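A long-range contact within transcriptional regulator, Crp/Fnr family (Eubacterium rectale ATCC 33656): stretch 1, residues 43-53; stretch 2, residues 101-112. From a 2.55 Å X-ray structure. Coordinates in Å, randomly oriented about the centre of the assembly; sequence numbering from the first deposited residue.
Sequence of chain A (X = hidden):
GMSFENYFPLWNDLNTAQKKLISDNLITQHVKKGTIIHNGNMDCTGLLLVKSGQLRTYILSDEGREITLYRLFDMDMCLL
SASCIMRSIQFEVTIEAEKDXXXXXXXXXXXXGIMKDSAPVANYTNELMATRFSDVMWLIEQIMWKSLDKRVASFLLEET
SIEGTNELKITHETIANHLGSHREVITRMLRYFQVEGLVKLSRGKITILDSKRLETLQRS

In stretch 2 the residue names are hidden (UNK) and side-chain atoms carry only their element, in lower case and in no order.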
# COMPACT_ATOMS: atom_id res chain seq x y z
N ASP A 43 7.15 -3.53 -19.33
CA ASP A 43 6.15 -2.77 -20.08
C ASP A 43 5.80 -1.43 -19.43
O ASP A 43 5.90 -1.26 -18.21
CB ASP A 43 4.85 -3.58 -20.14
CG ASP A 43 5.03 -4.91 -20.85
OD1 ASP A 43 5.37 -4.90 -22.06
OD2 ASP A 43 4.81 -5.97 -20.21
N CYS A 44 5.39 -0.48 -20.26
CA CYS A 44 4.85 0.81 -19.81
C CYS A 44 3.94 1.34 -20.93
O CYS A 44 4.20 2.38 -21.54
CB CYS A 44 5.93 1.80 -19.42
SG CYS A 44 5.16 3.21 -18.60
N THR A 45 2.87 0.57 -21.16
CA THR A 45 1.92 0.82 -22.24
C THR A 45 1.14 2.13 -22.08
O THR A 45 1.23 3.02 -22.93
CB THR A 45 0.95 -0.39 -22.40
OG1 THR A 45 0.42 -0.75 -21.11
CG2 THR A 45 1.70 -1.59 -22.97
N GLY A 46 0.43 2.25 -20.96
CA GLY A 46 -0.35 3.46 -20.67
C GLY A 46 -1.48 3.19 -19.70
O GLY A 46 -1.56 2.10 -19.14
N LEU A 47 -2.32 4.20 -19.49
CA LEU A 47 -3.50 4.06 -18.62
C LEU A 47 -4.53 3.24 -19.38
O LEU A 47 -4.69 3.44 -20.58
CB LEU A 47 -4.10 5.40 -18.18
CG LEU A 47 -3.30 6.18 -17.12
CD1 LEU A 47 -2.02 6.82 -17.66
CD2 LEU A 47 -4.19 7.24 -16.53
N LEU A 48 -5.20 2.31 -18.68
CA LEU A 48 -6.20 1.43 -19.28
C LEU A 48 -7.58 1.79 -18.74
O LEU A 48 -7.73 1.89 -17.53
CB LEU A 48 -5.91 -0.06 -18.98
CG LEU A 48 -4.47 -0.57 -19.14
CD1 LEU A 48 -4.33 -1.99 -18.65
CD2 LEU A 48 -3.98 -0.44 -20.57
N LEU A 49 -8.54 2.02 -19.63
CA LEU A 49 -9.94 2.27 -19.26
C LEU A 49 -10.67 0.98 -19.65
O LEU A 49 -10.70 0.61 -20.84
CB LEU A 49 -10.51 3.49 -20.00
CG LEU A 49 -11.95 3.92 -19.65
CD1 LEU A 49 -12.10 4.29 -18.17
CD2 LEU A 49 -12.42 5.09 -20.53
N VAL A 50 -11.21 0.29 -18.66
CA VAL A 50 -11.92 -0.97 -18.88
C VAL A 50 -13.33 -0.66 -19.37
O VAL A 50 -14.17 -0.20 -18.60
CB VAL A 50 -11.94 -1.84 -17.58
CG1 VAL A 50 -12.76 -3.12 -17.77
CG2 VAL A 50 -10.51 -2.19 -17.13
N LYS A 51 -13.59 -0.87 -20.66
CA LYS A 51 -14.94 -0.73 -21.22
C LYS A 51 -15.81 -1.87 -20.67
O LYS A 51 -16.92 -1.63 -20.18
CB LYS A 51 -14.96 -0.78 -22.76
CG LYS A 51 -16.35 -0.50 -23.37
CD LYS A 51 -16.42 -0.86 -24.85
CE LYS A 51 -17.85 -0.76 -25.36
NZ LYS A 51 -17.96 -1.20 -26.78
N SER A 52 -15.29 -3.09 -20.77
CA SER A 52 -16.00 -4.29 -20.32
C SER A 52 -15.04 -5.44 -20.06
O SER A 52 -14.31 -5.85 -20.96
CB SER A 52 -17.02 -4.68 -21.39
OG SER A 52 -17.70 -5.87 -21.05
N GLY A 53 -15.03 -5.96 -18.83
CA GLY A 53 -14.15 -7.07 -18.45
C GLY A 53 -13.66 -7.05 -17.00
O GLY A 53 -14.25 -6.40 -16.13
N UNK A 101 -11.44 -9.07 -21.98
CA UNK A 101 -11.64 -7.65 -21.67
C UNK A 101 -11.44 -6.70 -22.85
O UNK A 101 -10.48 -6.84 -23.60
c UNK A 101 -11.03 -5.82 -20.03
o UNK A 101 -10.92 -8.16 -19.41
c UNK A 101 -10.72 -7.24 -20.50
N UNK A 102 -12.37 -5.75 -22.99
CA UNK A 102 -12.30 -4.68 -23.98
C UNK A 102 -11.75 -3.44 -23.26
O UNK A 102 -12.40 -2.94 -22.34
c UNK A 102 -14.20 -5.50 -25.42
c UNK A 102 -13.68 -4.37 -24.57
o UNK A 102 -13.43 -6.00 -26.27
o UNK A 102 -15.38 -5.86 -25.26
N UNK A 103 -10.57 -2.99 -23.68
CA UNK A 103 -9.87 -1.85 -23.10
C UNK A 103 -9.64 -0.74 -24.12
O UNK A 103 -9.64 -0.97 -25.33
c UNK A 103 -8.45 -2.25 -22.63
c UNK A 103 -6.66 -3.35 -21.34
c UNK A 103 -8.16 -3.28 -21.55
c UNK A 103 -8.67 -4.66 -21.94
N UNK A 104 -9.46 0.46 -23.58
CA UNK A 104 -8.94 1.61 -24.30
C UNK A 104 -7.63 1.90 -23.59
O UNK A 104 -7.56 1.77 -22.35
c UNK A 104 -14.34 2.77 -23.06
c UNK A 104 -13.24 2.83 -25.59
c UNK A 104 -11.04 2.82 -24.98
c UNK A 104 -14.64 2.81 -25.47
c UNK A 104 -15.17 2.78 -24.19
c UNK A 104 -12.94 2.79 -23.19
c UNK A 104 -9.82 2.85 -24.19
c UNK A 104 -12.38 2.81 -24.48
n UNK A 104 -12.45 2.85 -26.71
c UNK A 104 -11.13 2.86 -26.33
N UNK A 105 -6.59 2.26 -24.35
CA UNK A 105 -5.30 2.63 -23.79
C UNK A 105 -4.99 4.09 -24.17
O UNK A 105 -5.08 4.46 -25.34
c UNK A 105 -3.39 -0.71 -24.59
c UNK A 105 -2.86 2.04 -23.49
c UNK A 105 -4.52 0.24 -24.20
c UNK A 105 -4.15 1.73 -24.29
N UNK A 106 -4.70 4.92 -23.17
CA UNK A 106 -4.24 6.29 -23.37
C UNK A 106 -2.72 6.13 -23.24
O UNK A 106 -2.27 5.78 -22.15
c UNK A 106 -6.29 7.30 -22.25
c UNK A 106 -6.84 8.15 -21.12
c UNK A 106 -4.20 8.69 -22.54
c UNK A 106 -4.76 7.27 -22.29
N UNK A 107 -1.94 6.32 -24.33
CA UNK A 107 -0.46 6.21 -24.25
C UNK A 107 0.16 7.03 -23.10
O UNK A 107 -0.30 8.14 -22.84
c UNK A 107 -2.36 6.61 -25.72
c UNK A 107 0.00 6.74 -25.62
c UNK A 107 -1.10 6.38 -26.53
N UNK A 108 1.16 6.45 -22.43
CA UNK A 108 1.81 7.04 -21.26
C UNK A 108 2.42 8.41 -21.52
O UNK A 108 2.19 9.34 -20.74
c UNK A 108 2.86 6.10 -20.69
N UNK A 109 3.18 8.55 -22.61
CA UNK A 109 3.81 9.84 -22.99
C UNK A 109 2.78 10.98 -23.14
O UNK A 109 3.03 12.10 -22.71
c UNK A 109 4.71 9.73 -24.25
c UNK A 109 4.07 9.39 -25.63
o UNK A 109 3.51 7.12 -24.95
o UNK A 109 4.01 7.47 -27.07
c UNK A 109 3.85 7.88 -25.89
N UNK A 110 1.63 10.64 -23.73
CA UNK A 110 0.51 11.56 -23.94
C UNK A 110 -0.15 11.95 -22.62
O UNK A 110 -0.38 13.14 -22.38
c UNK A 110 -0.54 10.94 -24.89
c UNK A 110 -0.73 10.09 -27.23
c UNK A 110 -1.87 11.71 -24.86
c UNK A 110 0.02 10.94 -26.31
N UNK A 111 -0.44 10.96 -21.79
CA UNK A 111 -1.07 11.20 -20.48
C UNK A 111 -0.14 12.01 -19.56
O UNK A 111 -0.59 12.97 -18.93
c UNK A 111 -2.77 10.44 -16.27
c UNK A 111 -4.15 10.60 -16.45
o UNK A 111 -4.96 10.83 -15.36
c UNK A 111 -3.84 10.29 -18.83
c UNK A 111 -4.69 10.52 -17.73
c UNK A 111 -2.46 10.12 -18.66
c UNK A 111 -1.94 10.20 -17.38
c UNK A 111 -1.54 9.88 -19.83
N UNK A 112 1.15 11.62 -19.53
CA UNK A 112 2.23 12.32 -18.79
C UNK A 112 2.32 13.81 -19.18
O UNK A 112 2.45 14.66 -18.30
n UNK A 112 8.50 11.70 -18.39
c UNK A 112 7.18 11.96 -17.74
c UNK A 112 6.05 11.56 -18.65
c UNK A 112 3.59 11.65 -19.05
c UNK A 112 4.74 12.13 -18.16
O HOH W 1 -16.54 -3.56 -26.92

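Position 101 carries three side-chain atoms, one carbon bearing an oxygen and a carbon. The oxygen lies 3.5 Å from Gly53 CA and the terminal carbon 3.9 Å from Val50 CG1: Thr101. An ideal CB on Gly53 would fall 2.3 Å from Thr101 OG1, and the backbone angles of Gly53 by themselves call for glycine.

Position 102 has two carbons, the second carrying two oxygens, and its CB lies 4.2 Å from Lys51 CB: Asp102. Asp102 O accepts from both Lys51 N (2.9 Å) and Ser52 N (3.3 Å), the signature of a beta bulge. A water links the side chains, its O 2.8 Å from Lys51 NZ and, more weakly, 3.1 Å from Asp102 OD2.

At 103, four carbons fork at the second, and one tip rests 3.8 Å from Leu48 CD1. This is Leu103, on the same sheet face as Leu48 and Val50.

Position 104 is a single carbon followed by fused five- and six-membered rings of eight carbons and one nitrogen. One ring carbon lies 3.6 Å from Leu49 CD2 and another 3.6 Å from Lys51 CG, so the aliphatic part of an exposed lysine helps cover the rings: necessarily Trp104.

Position 105 holds four carbons forked at the first, one arm two carbons long; the inner carbon of that arm packs 3.7 Å from Leu48 CD2: Ile105.

Position 106 repeats that beta-branched pattern on the face shared by Leu47 and Leu49. Its N donates to Leu47 O at 3.0 Å: Ile106. The return bond, Leu47 N to Ile106 O at 3.1 Å, is weak.

At 107, three carbons close a ring onto the backbone N and point away from stretch 1: Pro107. It occupies the N-cap position before the helix.

Position 108 has one carbon, its CB 4.2 Å from Cys44 SG: Ala108.

Position 109, three carbons with two oxygens on the third, makes no contact: Glu109. Nor does position 110, four carbons forked at the first with one two-carbon arm: Ile110.

Position 111 is one carbon and a six-carbon ring bearing an oxygen. Leu47 CD2 sits over one ring face, 3.4 Å from the ring carbon that bears the oxygen: Tyr111.

Position 112, four carbons in a row ending in nitrogen, is also out of contact: Lys112.

The contact works as an antiparallel ladder whose backbone bonds fix the register while alternate residues sort onto two faces. The bulge shifts the register by one near Lys51, and the helix after Pro107 brings Tyr111 onto Leu47.

Stretch 2, residues 101-112: TDLWIIPAEIYK
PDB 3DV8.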